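Local coordinates for flavoprotein (Thermotoga maritima, PDB 5V8S) that probably transfers electrons as an oxidoreductase, joining a di-iron metallo-beta-lactamase-like domain to a flavodoxin-like domain that probably binds FMN, at residues Ser197-Glu200 with Arg201-His205; Asp79-Ser82 with Lys83-Pro87; Glu226-Ser229 with Ser230-Ile233; Glu306-Ile310 with Ser311-Lys315; Thr207-Val211 with Thr212-His216. The protein carries 1 engineered substitution. All coordinates share one frame; numbering follows the deposited sequence.

Interaction 1 (Ser197-Glu200 with Arg201-His205); sequences SVVE and RYLPH
Arg201 N donates to Ser197 O at 3.1 Å with an N-H...O angle of 163°, and Tyr202 N and Leu203 N repeat this i to i+4 pattern to Val198 O and Val199 O, so the backbone is one continuous alpha-helix up to the kink at Pro204-His205. Proline brings no N-H there; its CD instead rests 3.3 Å from Glu200 O, the carbonyl that a helical N-H would otherwise approach. Val199 O takes a second, weak bond from Tyr202 N beside the nearly axial one from Leu203 N.

Of the side chains, Arg201 reaches back along the helix. Its CG stands anti to the backbone N (chi1 169°), and a bend at chi3 turns the guanidinium over the preceding turn. One face then lies above the backbone of Val198, offset toward the rim, while NH1 comes within 4.2 Å of Val198 CG2. On the flank NH2 is 3.6 Å from Ser197 OG, whose own hydrogen bond goes to Asn195 OD1; that residue also accepts from Val198 N, at the start of the helix. Away from this polar side, Val199 and Leu203 run side by side in the same direction, CG1 meeting CD1 at 4.0 Å.

Helix 248-260 covers this apolar strip through Arg250, which touches Val199, Glu200 and Leu203, and through His254 on Leu203. Tyr202 leans on Trp244 and hydrogen-bonds through OH to Leu242 N, tying helix 196-214 to the loop between strand 235-238 and helix 248-260.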
loop_
_atom_site.group_PDB
_atom_site.type_symbol
_atom_site.label_atom_id
_atom_site.label_comp_id
_atom_site.label_asym_id
_atom_site.label_seq_id
_atom_site.Cartn_x
_atom_site.Cartn_y
_atom_site.Cartn_z
ATOM N N SER A 197 29.627 -8.945 15.117
ATOM C CA SER A 197 29.120 -8.840 13.752
ATOM C C SER A 197 27.620 -9.092 13.710
ATOM O O SER A 197 26.915 -8.470 12.905
ATOM C CB SER A 197 29.868 -9.792 12.815
ATOM O OG SER A 197 29.428 -11.136 12.963
ATOM N N VAL A 198 27.113 -9.976 14.577
ATOM C CA VAL A 198 25.670 -10.170 14.691
ATOM C C VAL A 198 25.005 -8.901 15.214
ATOM O O VAL A 198 23.971 -8.467 14.702
ATOM C CB VAL A 198 25.351 -11.384 15.589
ATOM C CG1 VAL A 198 23.848 -11.467 15.912
ATOM C CG2 VAL A 198 25.853 -12.683 14.937
ATOM N N VAL A 199 25.576 -8.294 16.252
ATOM C CA VAL A 199 24.975 -7.082 16.806
ATOM C C VAL A 199 24.869 -6.000 15.737
ATOM O O VAL A 199 23.832 -5.337 15.602
ATOM C CB VAL A 199 25.755 -6.602 18.040
ATOM C CG1 VAL A 199 25.321 -5.197 18.431
ATOM C CG2 VAL A 199 25.556 -7.568 19.193
ATOM N N GLU A 200 25.940 -5.809 14.950
ATOM C CA GLU A 200 25.929 -4.749 13.943
ATOM C C GLU A 200 24.890 -5.007 12.863
ATOM O O GLU A 200 24.237 -4.069 12.398
ATOM C CB GLU A 200 27.316 -4.588 13.320
ATOM C CG GLU A 200 28.305 -3.976 14.295
ATOM C CD GLU A 200 29.724 -3.899 13.753
ATOM O OE1 GLU A 200 29.884 -3.796 12.521
ATOM O OE2 GLU A 200 30.680 -3.936 14.563
ATOM N N ARG A 201 24.737 -6.257 12.419
ATOM C CA ARG A 201 23.702 -6.582 11.449
ATOM C C ARG A 201 22.312 -6.449 12.052
ATOM O O ARG A 201 21.354 -6.201 11.326
ATOM C CB ARG A 201 23.962 -8.003 10.960
ATOM C CG ARG A 201 22.923 -8.659 10.170
ATOM C CD ARG A 201 23.374 -10.079 9.776
ATOM N NE ARG A 201 24.798 -10.342 10.037
ATOM C CZ ARG A 201 25.264 -11.435 10.637
ATOM N NH1 ARG A 201 24.437 -12.407 11.031
ATOM N NH2 ARG A 201 26.569 -11.560 10.832
ATOM N N TYR A 202 22.180 -6.660 13.366
ATOM C CA TYR A 202 20.879 -6.693 14.029
ATOM C C TYR A 202 20.303 -5.296 14.251
ATOM O O TYR A 202 19.090 -5.101 14.129
ATOM C CB TYR A 202 21.029 -7.444 15.355
ATOM C CG TYR A 202 19.788 -7.483 16.223
ATOM C CD1 TYR A 202 18.603 -8.047 15.768
ATOM C CD2 TYR A 202 19.812 -6.997 17.533
ATOM C CE1 TYR A 202 17.484 -8.103 16.561
ATOM C CE2 TYR A 202 18.678 -7.053 18.346
ATOM C CZ TYR A 202 17.514 -7.601 17.840
ATOM O OH TYR A 202 16.395 -7.674 18.643
ATOM N N LEU A 203 21.129 -4.314 14.590
ATOM C CA LEU A 203 20.583 -3.035 15.039
ATOM C C LEU A 203 19.685 -2.350 14.008
ATOM O O LEU A 203 18.668 -1.758 14.411
ATOM C CB LEU A 203 21.699 -2.127 15.572
ATOM C CG LEU A 203 22.189 -2.534 16.973
ATOM C CD1 LEU A 203 23.464 -1.791 17.308
ATOM C CD2 LEU A 203 21.137 -2.257 18.014
ATOM N N PRO A 204 19.972 -2.376 12.710
ATOM C CA PRO A 204 19.019 -1.778 11.761
ATOM C C PRO A 204 17.649 -2.433 11.808
ATOM O O PRO A 204 16.637 -1.763 11.575
ATOM C CB PRO A 204 19.709 -1.956 10.403
ATOM C CG PRO A 204 21.169 -2.053 10.745
ATOM C CD PRO A 204 21.233 -2.772 12.058
ATOM N N HIS A 205 17.585 -3.731 12.119
ATOM C CA HIS A 205 16.294 -4.387 12.299
ATOM C C HIS A 205 15.623 -3.991 13.611
ATOM O O HIS A 205 14.390 -4.083 13.712
ATOM C CB HIS A 205 16.442 -5.900 12.188
ATOM C CG HIS A 205 16.967 -6.348 10.858
ATOM N ND1 HIS A 205 16.146 -6.575 9.774
ATOM C CD2 HIS A 205 18.232 -6.581 10.432
ATOM C CE1 HIS A 205 16.889 -6.925 8.734
ATOM N NE2 HIS A 205 18.157 -6.936 9.108
#

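Interaction 2 (Asp79-Ser82 with Lys83-Pro87); sequences DALS and KIVDP
Leu81 O is gripped by two backbone donors, Ile84 N and Val85 N, each at 3.1 Å, where helix 74-82 of the metallo-beta-lactamase-like domain gives way to the loop before strand 92-94. The two approach differently: Val85 N lies nearly in line with the carbonyl bond, whereas Ile84 N sits 53° out of its plane. Lys83 N makes a similar i to i+3 bond to Ala80 O, so two successive bonds of this kind follow one another here.

Leu81 and Val85 lie alongside each other and point the same way, with Leu81 CD1 3.8 Å from Val85 CG1. Val85 presents that methyl because CG1 sits between its backbone N and carbonyl carbon (chi1 67°), which also lays it against Leu81 O. Lys83 extends back over the last turn, its CG 3.5 Å from Asp79 O. Ile84 and Val85 pack on Leu56 of strand 50-59, and Ala80, Leu81 and Ile84 on Leu30 of strand 26-34, joining the helix end to the seven-stranded sheet.

After Val85 the chain folds back toward the helix: Ser82 CA makes a C-H...O contact to Val85 O, and Ser82 OG, hydrogen-bonded to Ile78 O, has Pro87 CG 3.5 Å away.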
loop_
_atom_site.group_PDB
_atom_site.type_symbol
_atom_site.label_atom_id
_atom_site.label_comp_id
_atom_site.label_asym_id
_atom_site.label_seq_id
_atom_site.Cartn_x
_atom_site.Cartn_y
_atom_site.Cartn_z
ATOM N N ASP A 79 4.720 -27.886 24.452
ATOM C CA ASP A 79 5.690 -28.968 24.336
ATOM C C ASP A 79 7.076 -28.509 24.770
ATOM O O ASP A 79 7.767 -29.218 25.511
ATOM C CB ASP A 79 5.713 -29.503 22.904
ATOM C CG ASP A 79 4.362 -30.047 22.467
ATOM O OD1 ASP A 79 3.552 -30.414 23.347
ATOM O OD2 ASP A 79 4.110 -30.111 21.244
ATOM N N ALA A 80 7.490 -27.311 24.347
ATOM C CA ALA A 80 8.816 -26.824 24.721
ATOM C C ALA A 80 8.893 -26.534 26.212
ATOM O O ALA A 80 9.880 -26.886 26.872
ATOM C CB ALA A 80 9.169 -25.565 23.933
ATOM N N LEU A 81 7.857 -25.896 26.760
ATOM C CA LEU A 81 7.829 -25.599 28.188
ATOM C C LEU A 81 7.946 -26.872 29.024
ATOM O O LEU A 81 8.636 -26.891 30.056
ATOM C CB LEU A 81 6.522 -24.875 28.515
ATOM C CG LEU A 81 6.288 -24.477 29.969
ATOM C CD1 LEU A 81 7.356 -23.502 30.445
ATOM C CD2 LEU A 81 4.907 -23.877 30.112
ATOM N N SER A 82 7.273 -27.941 28.598
ATOM C CA SER A 82 7.234 -29.175 29.373
ATOM C C SER A 82 8.588 -29.863 29.436
ATOM O O SER A 82 8.775 -30.761 30.264
ATOM C CB SER A 82 6.218 -30.143 28.767
ATOM O OG SER A 82 4.907 -29.598 28.788
ATOM N N LYS A 83 9.525 -29.487 28.572
ATOM C CA LYS A 83 10.848 -30.092 28.617
ATOM C C LYS A 83 11.699 -29.523 29.742
ATOM O O LYS A 83 12.668 -30.172 30.158
ATOM C CB LYS A 83 11.558 -29.926 27.270
ATOM C CG LYS A 83 10.862 -30.628 26.101
ATOM C CD LYS A 83 11.658 -30.465 24.813
ATOM C CE LYS A 83 10.906 -30.983 23.593
ATOM N NZ LYS A 83 11.685 -30.790 22.327
ATOM N N ILE A 84 11.349 -28.347 30.264
ATOM C CA ILE A 84 12.124 -27.711 31.325
ATOM C C ILE A 84 11.376 -27.608 32.648
ATOM O O ILE A 84 12.003 -27.276 33.668
ATOM C CB ILE A 84 12.662 -26.334 30.894
ATOM C CG1 ILE A 84 11.508 -25.395 30.555
ATOM C CG2 ILE A 84 13.587 -26.490 29.705
ATOM C CD1 ILE A 84 11.936 -23.981 30.299
ATOM N N VAL A 85 10.071 -27.878 32.676
ATOM C CA VAL A 85 9.318 -27.874 33.923
ATOM C C VAL A 85 8.026 -28.637 33.699
ATOM O O VAL A 85 7.445 -28.597 32.608
ATOM C CB VAL A 85 9.060 -26.426 34.417
ATOM C CG1 VAL A 85 8.123 -25.680 33.464
ATOM C CG2 VAL A 85 8.490 -26.429 35.817
ATOM N N ASP A 86 7.580 -29.344 34.728
ATOM C CA ASP A 86 6.215 -29.844 34.728
ATOM C C ASP A 86 5.300 -28.633 34.821
ATOM O O ASP A 86 5.346 -27.919 35.832
ATOM C CB ASP A 86 6.004 -30.763 35.931
ATOM C CG ASP A 86 4.664 -31.491 35.897
ATOM O OD1 ASP A 86 3.674 -30.935 35.373
ATOM O OD2 ASP A 86 4.601 -32.626 36.414
ATOM N N PRO A 87 4.493 -28.331 33.804
ATOM C CA PRO A 87 3.641 -27.130 33.883
ATOM C C PRO A 87 2.802 -27.069 35.144
ATOM O O PRO A 87 2.478 -25.977 35.629
ATOM C CB PRO A 87 2.778 -27.233 32.617
ATOM C CG PRO A 87 3.608 -28.054 31.671
ATOM C CD PRO A 87 4.325 -29.051 32.532
#

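Interaction 3 (Glu226-Ser229 with Ser230-Ile233); sequences EKLS and SLKI
Leu228 and Leu231 lie at a slant to one another, meeting through one methyl each: Leu228 CD2 is 4.0 Å from Leu231 CD1. In both, CG stands anti to the carbonyl carbon (chi1 -63° in Leu228 and -67° in Leu231), but the chain turns between them and the two side chains come together from different directions. Ile233 approaches from farther along, its CB directed at the helix end and its CD1 reaching Leu228 CB at 4.3 Å.

The turn that sets these angles is a type I beta turn from Leu228 to Leu231, closed by Leu231 N to Leu228 O at 3.0 Å. The bond is straight at the hydrogen (159°), although the donor stands well above the carbonyl plane. Within the turn, Ser229 folds its hydroxyl back on the helix, and OG donates to Glu226 O at 2.7 Å. The backbone N of Ser229 adds only a weak bond to the same oxygen.

Below the turn, Leu228 rests on Val157 and Val169 and Leu231 on Tyr171, so the end of helix 218-228 is seated on strands 152-158 and 168-172. Lys227 runs to the same sheet, its NZ bonded to Met158 O and in a salt bridge with Asp143.

The chemistry is therefore divided: the two leucines face the sheet, while the exposed serines lie on the outer side, where the Ser229 hydroxyl reinforces the weak bond of its own backbone N to Glu226 O.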
loop_
_atom_site.group_PDB
_atom_site.type_symbol
_atom_site.label_atom_id
_atom_site.label_comp_id
_atom_site.label_asym_id
_atom_site.label_seq_id
_atom_site.Cartn_x
_atom_site.Cartn_y
_atom_site.Cartn_z
ATOM N N GLU A 226 14.171 7.340 30.807
ATOM C CA GLU A 226 14.443 8.154 31.991
ATOM C C GLU A 226 14.026 7.416 33.254
ATOM O O GLU A 226 14.734 7.431 34.269
ATOM C CB GLU A 226 13.667 9.468 31.867
ATOM C CG GLU A 226 13.637 10.345 33.113
ATOM C CD GLU A 226 14.964 11.017 33.374
ATOM O OE1 GLU A 226 15.542 11.572 32.414
ATOM O OE2 GLU A 226 15.434 10.984 34.535
ATOM N N LYS A 227 12.868 6.767 33.203
ATOM C CA LYS A 227 12.360 6.020 34.344
ATOM C C LYS A 227 13.286 4.873 34.707
ATOM O O LYS A 227 13.561 4.637 35.888
ATOM C CB LYS A 227 10.990 5.469 33.976
ATOM C CG LYS A 227 10.017 5.450 35.091
ATOM C CD LYS A 227 8.633 5.175 34.574
ATOM C CE LYS A 227 7.705 4.992 35.734
ATOM N NZ LYS A 227 6.332 4.791 35.282
ATOM N N LEU A 228 13.767 4.141 33.715
ATOM C CA LEU A 228 14.616 2.992 33.970
ATOM C C LEU A 228 16.039 3.389 34.339
ATOM O O LEU A 228 16.783 2.551 34.864
ATOM C CB LEU A 228 14.599 2.061 32.750
ATOM C CG LEU A 228 13.219 1.460 32.425
ATOM C CD1 LEU A 228 13.284 0.587 31.192
ATOM C CD2 LEU A 228 12.685 0.655 33.594
ATOM N N SER A 229 16.420 4.651 34.125
ATOM C CA SER A 229 17.804 5.057 34.342
ATOM C C SER A 229 18.187 5.049 35.815
ATOM O O SER A 229 19.379 5.091 36.125
ATOM C CB SER A 229 18.050 6.449 33.759
ATOM O OG SER A 229 17.439 7.447 34.553
ATOM N N SER A 230 17.216 5.018 36.724
ATOM C CA SER A 230 17.512 4.923 38.149
ATOM C C SER A 230 17.721 3.490 38.618
ATOM O O SER A 230 17.969 3.273 39.811
ATOM C CB SER A 230 16.380 5.547 38.963
ATOM O OG SER A 230 15.271 4.670 39.025
ATOM N N LEU A 231 17.633 2.516 37.723
ATOM C CA LEU A 231 17.824 1.117 38.051
ATOM C C LEU A 231 19.142 0.658 37.455
ATOM O O LEU A 231 19.497 1.052 36.340
ATOM C CB LEU A 231 16.697 0.268 37.457
ATOM C CG LEU A 231 15.303 0.500 38.044
ATOM C CD1 LEU A 231 14.268 -0.224 37.194
ATOM C CD2 LEU A 231 15.227 0.041 39.502
ATOM N N LYS A 232 19.868 -0.170 38.194
ATOM C CA LYS A 232 21.065 -0.797 37.656
ATOM C C LYS A 232 20.623 -1.952 36.769
ATOM O O LYS A 232 20.022 -2.915 37.251
ATOM C CB LYS A 232 21.964 -1.281 38.793
ATOM C CG LYS A 232 23.115 -2.177 38.342
ATOM C CD LYS A 232 24.008 -1.508 37.300
ATOM C CE LYS A 232 25.037 -2.497 36.741
ATOM N NZ LYS A 232 25.862 -1.924 35.644
ATOM N N ILE A 233 20.879 -1.848 35.470
ATOM C CA ILE A 233 20.459 -2.876 34.525
ATOM C C ILE A 233 21.683 -3.692 34.143
ATOM O O ILE A 233 22.626 -3.172 33.531
ATOM C CB ILE A 233 19.765 -2.276 33.293
ATOM C CG1 ILE A 233 18.490 -1.535 33.715
ATOM C CG2 ILE A 233 19.437 -3.381 32.303
ATOM C CD1 ILE A 233 17.763 -0.856 32.587
#

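Interaction 4 (Glu306-Ile310 with Ser311-Lys315); sequences ERPAI and SEILK
Ile313 CD1 and Pro308 CG meet at 4.1 Å in the apolar centre, packed across the start of helix 310-316 in the flavodoxin-like domain, where Ala309 is the N-cap. Ile313 and Pro308 cross at a slant, Ile313 reaching back because its CG1 stands anti to the carbonyl carbon (chi1 -64°). Ile310 CD1 adds a less certain contact, 4.3 Å from Ile313 CD1 in one of the two conformers of Ile310. Tyr300 and Phe302 of strand 296-302 continue this hydrophobic patch beneath, and Phe340 and Thr341 of helix 336-348 flank Ile310.

Outward from the centre comes the backbone of the first turn. Ala309 O receives Ile313 N in the carbonyl plane at 3.2 Å, with a weaker bond from Glu312 N, and Leu314 N follows on to Ile310 O at 3.0 Å. Ala309 CB touches two side chains of the turn, lying 4.0 Å from both Glu312 CG and Ser311 OG. The Ser311 hydroxyl is engaged by Glu45 O, and Glu45 OE2 accepts from Ile310 N, so strand 44-45 serves the helix start with both a backbone and a side-chain oxygen.

At the polar edge Glu312 bends at chi2 (-68°), which brings its carboxylate alongside the next turn. Its OE2 forms a salt bridge with Lys208 of helix 196-214. The other oxygen, OE1, is met on its syn side by Lys315 NZ at 2.8 Å, the nitrogen 24° out of the carboxylate plane.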
loop_
_atom_site.group_PDB
_atom_site.type_symbol
_atom_site.label_atom_id
_atom_site.label_comp_id
_atom_site.label_asym_id
_atom_site.label_seq_id
_atom_site.Cartn_x
_atom_site.Cartn_y
_atom_site.Cartn_z
ATOM N N GLU A 306 8.558 -1.214 -9.927
ATOM C CA GLU A 306 9.110 -1.477 -8.606
ATOM C C GLU A 306 8.346 -0.732 -7.525
ATOM O O GLU A 306 7.800 0.346 -7.733
ATOM C CB GLU A 306 10.636 -1.242 -8.516
ATOM C CG GLU A 306 11.181 0.074 -9.053
ATOM C CD GLU A 306 12.725 0.073 -9.152
ATOM O OE1 GLU A 306 13.330 -1.017 -9.286
ATOM O OE2 GLU A 306 13.339 1.160 -9.092
ATOM N N ARG A 307 8.366 -1.319 -6.349
ATOM C CA ARG A 307 7.527 -0.921 -5.228
ATOM C C ARG A 307 8.323 -1.214 -3.956
ATOM O O ARG A 307 8.495 -2.386 -3.607
ATOM C CB ARG A 307 6.253 -1.765 -5.302
ATOM C CG ARG A 307 5.330 -1.770 -4.119
ATOM C CD ARG A 307 4.450 -0.571 -4.061
ATOM N NE ARG A 307 3.776 -0.270 -5.327
ATOM C CZ ARG A 307 2.577 -0.723 -5.687
ATOM N NH1 ARG A 307 1.865 -1.525 -4.896
ATOM N NH2 ARG A 307 2.073 -0.320 -6.832
ATOM N N PRO A 308 8.832 -0.206 -3.256
ATOM C CA PRO A 308 9.518 -0.465 -1.985
ATOM C C PRO A 308 8.561 -0.899 -0.897
ATOM O O PRO A 308 7.364 -0.627 -0.927
ATOM C CB PRO A 308 10.132 0.888 -1.622
ATOM C CG PRO A 308 9.392 1.871 -2.404
ATOM C CD PRO A 308 8.947 1.203 -3.645
ATOM N N ALA A 309 9.134 -1.552 0.096
ATOM C CA ALA A 309 8.419 -1.867 1.323
ATOM C C ALA A 309 8.342 -0.635 2.210
ATOM O O ALA A 309 9.354 0.005 2.484
ATOM C CB ALA A 309 9.137 -2.985 2.074
ATOM N N ILE A 310 7.147 -0.341 2.707
ATOM C CA ILE A 310 6.982 0.845 3.535
ATOM C C ILE A 310 7.758 0.702 4.849
ATOM O O ILE A 310 8.238 1.701 5.402
ATOM C CB ILE A 310 5.483 1.133 3.746
ATOM C CG1 ILE A 310 4.712 0.991 2.420
ATOM C CG2 ILE A 310 5.287 2.524 4.348
ATOM C CD1 ILE A 310 5.157 1.896 1.273
ATOM N N SER A 311 7.928 -0.529 5.350
ATOM C CA SER A 311 8.717 -0.742 6.564
ATOM C C SER A 311 10.181 -0.375 6.368
ATOM O O SER A 311 10.841 0.051 7.320
ATOM C CB SER A 311 8.584 -2.198 7.007
ATOM O OG SER A 311 9.160 -3.078 6.056
ATOM N N GLU A 312 10.707 -0.546 5.155
ATOM C CA GLU A 312 12.093 -0.188 4.883
ATOM C C GLU A 312 12.266 1.320 4.749
ATOM O O GLU A 312 13.267 1.875 5.213
ATOM C CB GLU A 312 12.557 -0.889 3.615
ATOM C CG GLU A 312 12.686 -2.381 3.751
ATOM C CD GLU A 312 13.827 -2.775 4.678
ATOM O OE1 GLU A 312 14.920 -2.188 4.546
ATOM O OE2 GLU A 312 13.637 -3.668 5.514
ATOM N N ILE A 313 11.317 2.002 4.116
ATOM C CA ILE A 313 11.344 3.463 4.119
ATOM C C ILE A 313 11.387 3.982 5.547
ATOM O O ILE A 313 12.220 4.823 5.900
ATOM C CB ILE A 313 10.132 4.024 3.356
ATOM C CG1 ILE A 313 10.201 3.616 1.882
ATOM C CG2 ILE A 313 10.086 5.548 3.477
ATOM C CD1 ILE A 313 8.938 3.913 1.082
ATOM N N LEU A 314 10.483 3.489 6.389
ATOM C CA LEU A 314 10.352 4.009 7.743
ATOM C C LEU A 314 11.626 3.779 8.545
ATOM O O LEU A 314 12.056 4.656 9.301
ATOM C CB LEU A 314 9.143 3.364 8.407
ATOM C CG LEU A 314 7.782 3.869 7.936
ATOM C CD1 LEU A 314 6.712 3.024 8.534
ATOM C CD2 LEU A 314 7.557 5.302 8.313
ATOM N N LYS A 315 12.266 2.625 8.354
ATOM C CA LYS A 315 13.499 2.309 9.066
ATOM C C LYS A 315 14.593 3.336 8.818
ATOM O O LYS A 315 15.447 3.564 9.698
ATOM C CB LYS A 315 13.975 0.936 8.615
ATOM C CG LYS A 315 15.348 0.552 9.047
ATOM C CD LYS A 315 15.855 -0.608 8.202
ATOM C CE LYS A 315 16.347 -0.136 6.852
ATOM N NZ LYS A 315 16.969 -1.272 6.141
#

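Interaction 5 (Thr207-Val211 with Thr212-His216); sequences TKYIV and TVIGH
Tyr209 and Val213 make the tight side of this turn: Val213 CG2 sits over one face of the phenol ring, 4.2 Å from its centroid in a CH-pi contact, and approaches CE1 to 3.8 Å. The ring is carried there with CG anti to the backbone N (chi1 178°). Ile214 CD1 reaches the same ring obliquely, 4.1 Å from Tyr209 CE2. Equally close-knit is Lys208 O, which Thr212 grips twice, through N at 3.1 Å and through OG1 at 2.8 Å, from opposite faces of the carbonyl plane.

All this belongs to the buried second half of helix 196-214, beside the iron pocket of the metallo-beta-lactamase-like fold. The Tyr209 side chain is about 4 Å from the mu-oxo-diiron cluster and touches Asp180, a residue of the metal pocket; Val213 lies on His163, another. Tyr185 meets the Tyr209 ring edge-to-face and hydrogen-bonds to Thr212 OG1.

The helix slackens toward its far end, where a wider pi-type turn spans 212-214. Ile214 N still reaches Ile210 O at 2.8 Å, but Gly215 N makes only a weak bond to Val211 O. His216, partly exposed, extends beyond to pack on Glu331 of the second subunit, while ND1 bonds to Asp347 O.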
loop_
_atom_site.group_PDB
_atom_site.type_symbol
_atom_site.label_atom_id
_atom_site.label_comp_id
_atom_site.label_asym_id
_atom_site.label_seq_id
_atom_site.Cartn_x
_atom_site.Cartn_y
_atom_site.Cartn_z
ATOM N N THR A 207 15.922 -0.794 14.641
ATOM C CA THR A 207 15.360 0.486 14.226
ATOM C C THR A 207 14.048 0.281 13.481
ATOM O O THR A 207 13.071 1.003 13.713
ATOM C CB THR A 207 16.351 1.223 13.335
ATOM O OG1 THR A 207 17.550 1.432 14.087
ATOM C CG2 THR A 207 15.778 2.570 12.915
ATOM N N LYS A 208 14.018 -0.693 12.572
ATOM C CA LYS A 208 12.799 -0.980 11.820
ATOM C C LYS A 208 11.641 -1.328 12.749
ATOM O O LYS A 208 10.513 -0.865 12.546
ATOM C CB LYS A 208 13.083 -2.127 10.855
ATOM C CG LYS A 208 11.987 -2.423 9.849
ATOM C CD LYS A 208 12.450 -3.594 8.973
ATOM C CE LYS A 208 11.425 -4.084 7.995
ATOM N NZ LYS A 208 11.979 -5.211 7.177
ATOM N N TYR A 209 11.905 -2.155 13.769
ATOM C CA TYR A 209 10.907 -2.509 14.777
ATOM C C TYR A 209 10.448 -1.280 15.558
ATOM O O TYR A 209 9.245 -1.058 15.746
ATOM C CB TYR A 209 11.506 -3.563 15.722
ATOM C CG TYR A 209 10.572 -3.951 16.833
ATOM C CD1 TYR A 209 9.617 -4.934 16.635
ATOM C CD2 TYR A 209 10.637 -3.332 18.087
ATOM C CE1 TYR A 209 8.746 -5.296 17.651
ATOM C CE2 TYR A 209 9.769 -3.681 19.086
ATOM C CZ TYR A 209 8.821 -4.660 18.855
ATOM O OH TYR A 209 7.948 -5.002 19.863
ATOM N N ILE A 210 11.389 -0.468 16.034
ATOM C CA ILE A 210 11.023 0.723 16.795
ATOM C C ILE A 210 10.062 1.589 16.006
ATOM O O ILE A 210 9.012 2.002 16.507
ATOM C CB ILE A 210 12.271 1.530 17.198
ATOM C CG1 ILE A 210 13.118 0.767 18.199
ATOM C CG2 ILE A 210 11.850 2.862 17.786
ATOM C CD1 ILE A 210 14.511 1.371 18.382
ATOM N N VAL A 211 10.435 1.928 14.778
ATOM C CA VAL A 211 9.636 2.891 14.025
ATOM C C VAL A 211 8.260 2.313 13.710
ATOM O O VAL A 211 7.227 2.963 13.928
ATOM C CB VAL A 211 10.365 3.368 12.756
ATOM C CG1 VAL A 211 9.487 4.375 11.994
ATOM C CG2 VAL A 211 11.718 4.018 13.090
ATOM N N THR A 212 8.223 1.077 13.199
ATOM C CA THR A 212 6.955 0.493 12.774
ATOM C C THR A 212 6.016 0.209 13.938
ATOM O O THR A 212 4.811 0.436 13.812
ATOM C CB THR A 212 7.141 -0.770 11.924
ATOM O OG1 THR A 212 7.866 -1.776 12.641
ATOM C CG2 THR A 212 7.819 -0.437 10.589
ATOM N N VAL A 213 6.538 -0.290 15.063
ATOM C CA VAL A 213 5.680 -0.714 16.177
ATOM C C VAL A 213 5.486 0.392 17.204
ATOM O O VAL A 213 4.373 0.601 17.701
ATOM C CB VAL A 213 6.254 -1.997 16.808
ATOM C CG1 VAL A 213 5.449 -2.430 18.029
ATOM C CG2 VAL A 213 6.291 -3.110 15.785
ATOM N N ILE A 214 6.561 1.103 17.551
ATOM C CA ILE A 214 6.540 2.075 18.635
ATOM C C ILE A 214 6.583 3.520 18.150
ATOM O O ILE A 214 6.432 4.434 18.970
ATOM C CB ILE A 214 7.697 1.810 19.622
ATOM C CG1 ILE A 214 7.859 0.304 19.862
ATOM C CG2 ILE A 214 7.465 2.538 20.941
ATOM C CD1 ILE A 214 9.026 -0.065 20.765
ATOM N N GLY A 215 6.786 3.765 16.855
ATOM C CA GLY A 215 7.168 5.098 16.422
ATOM C C GLY A 215 6.158 6.185 16.736
ATOM O O GLY A 215 6.531 7.341 16.939
ATOM N N HIS A 216 4.865 5.854 16.751
ATOM C CA HIS A 216 3.882 6.889 17.048
ATOM C C HIS A 216 4.090 7.445 18.446
ATOM O O HIS A 216 3.737 8.597 18.722
ATOM C CB HIS A 216 2.477 6.305 16.897
ATOM C CG HIS A 216 1.380 7.321 16.971
ATOM N ND1 HIS A 216 1.284 8.379 16.092
ATOM C CD2 HIS A 216 0.315 7.423 17.802
ATOM C CE1 HIS A 216 0.209 9.094 16.385
ATOM N NE2 HIS A 216 -0.395 8.536 17.421
#

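Overall arrangement
Interactions 1 and 5 are successive parts of helix 196-214, their centres 16 Å apart: the first is partly exposed with a polar flank, the second fully buried near the di-iron cluster. Interaction 4, from the flavodoxin-like domain, meets both, through a salt bridge between Glu312 and Lys208 and packing of Lys315 on Pro204, so this helix lies where the two domains join. Interactions 2 and 3 are helix ends running into the loops before strands, about 22 Å apart at their nearest atoms; the first is partly buried, the second a surface contact. Both pair leucine with aliphatic neighbours inward and use backbone turns, whereas the domain junction adds a salt bridge to the buried Lys208.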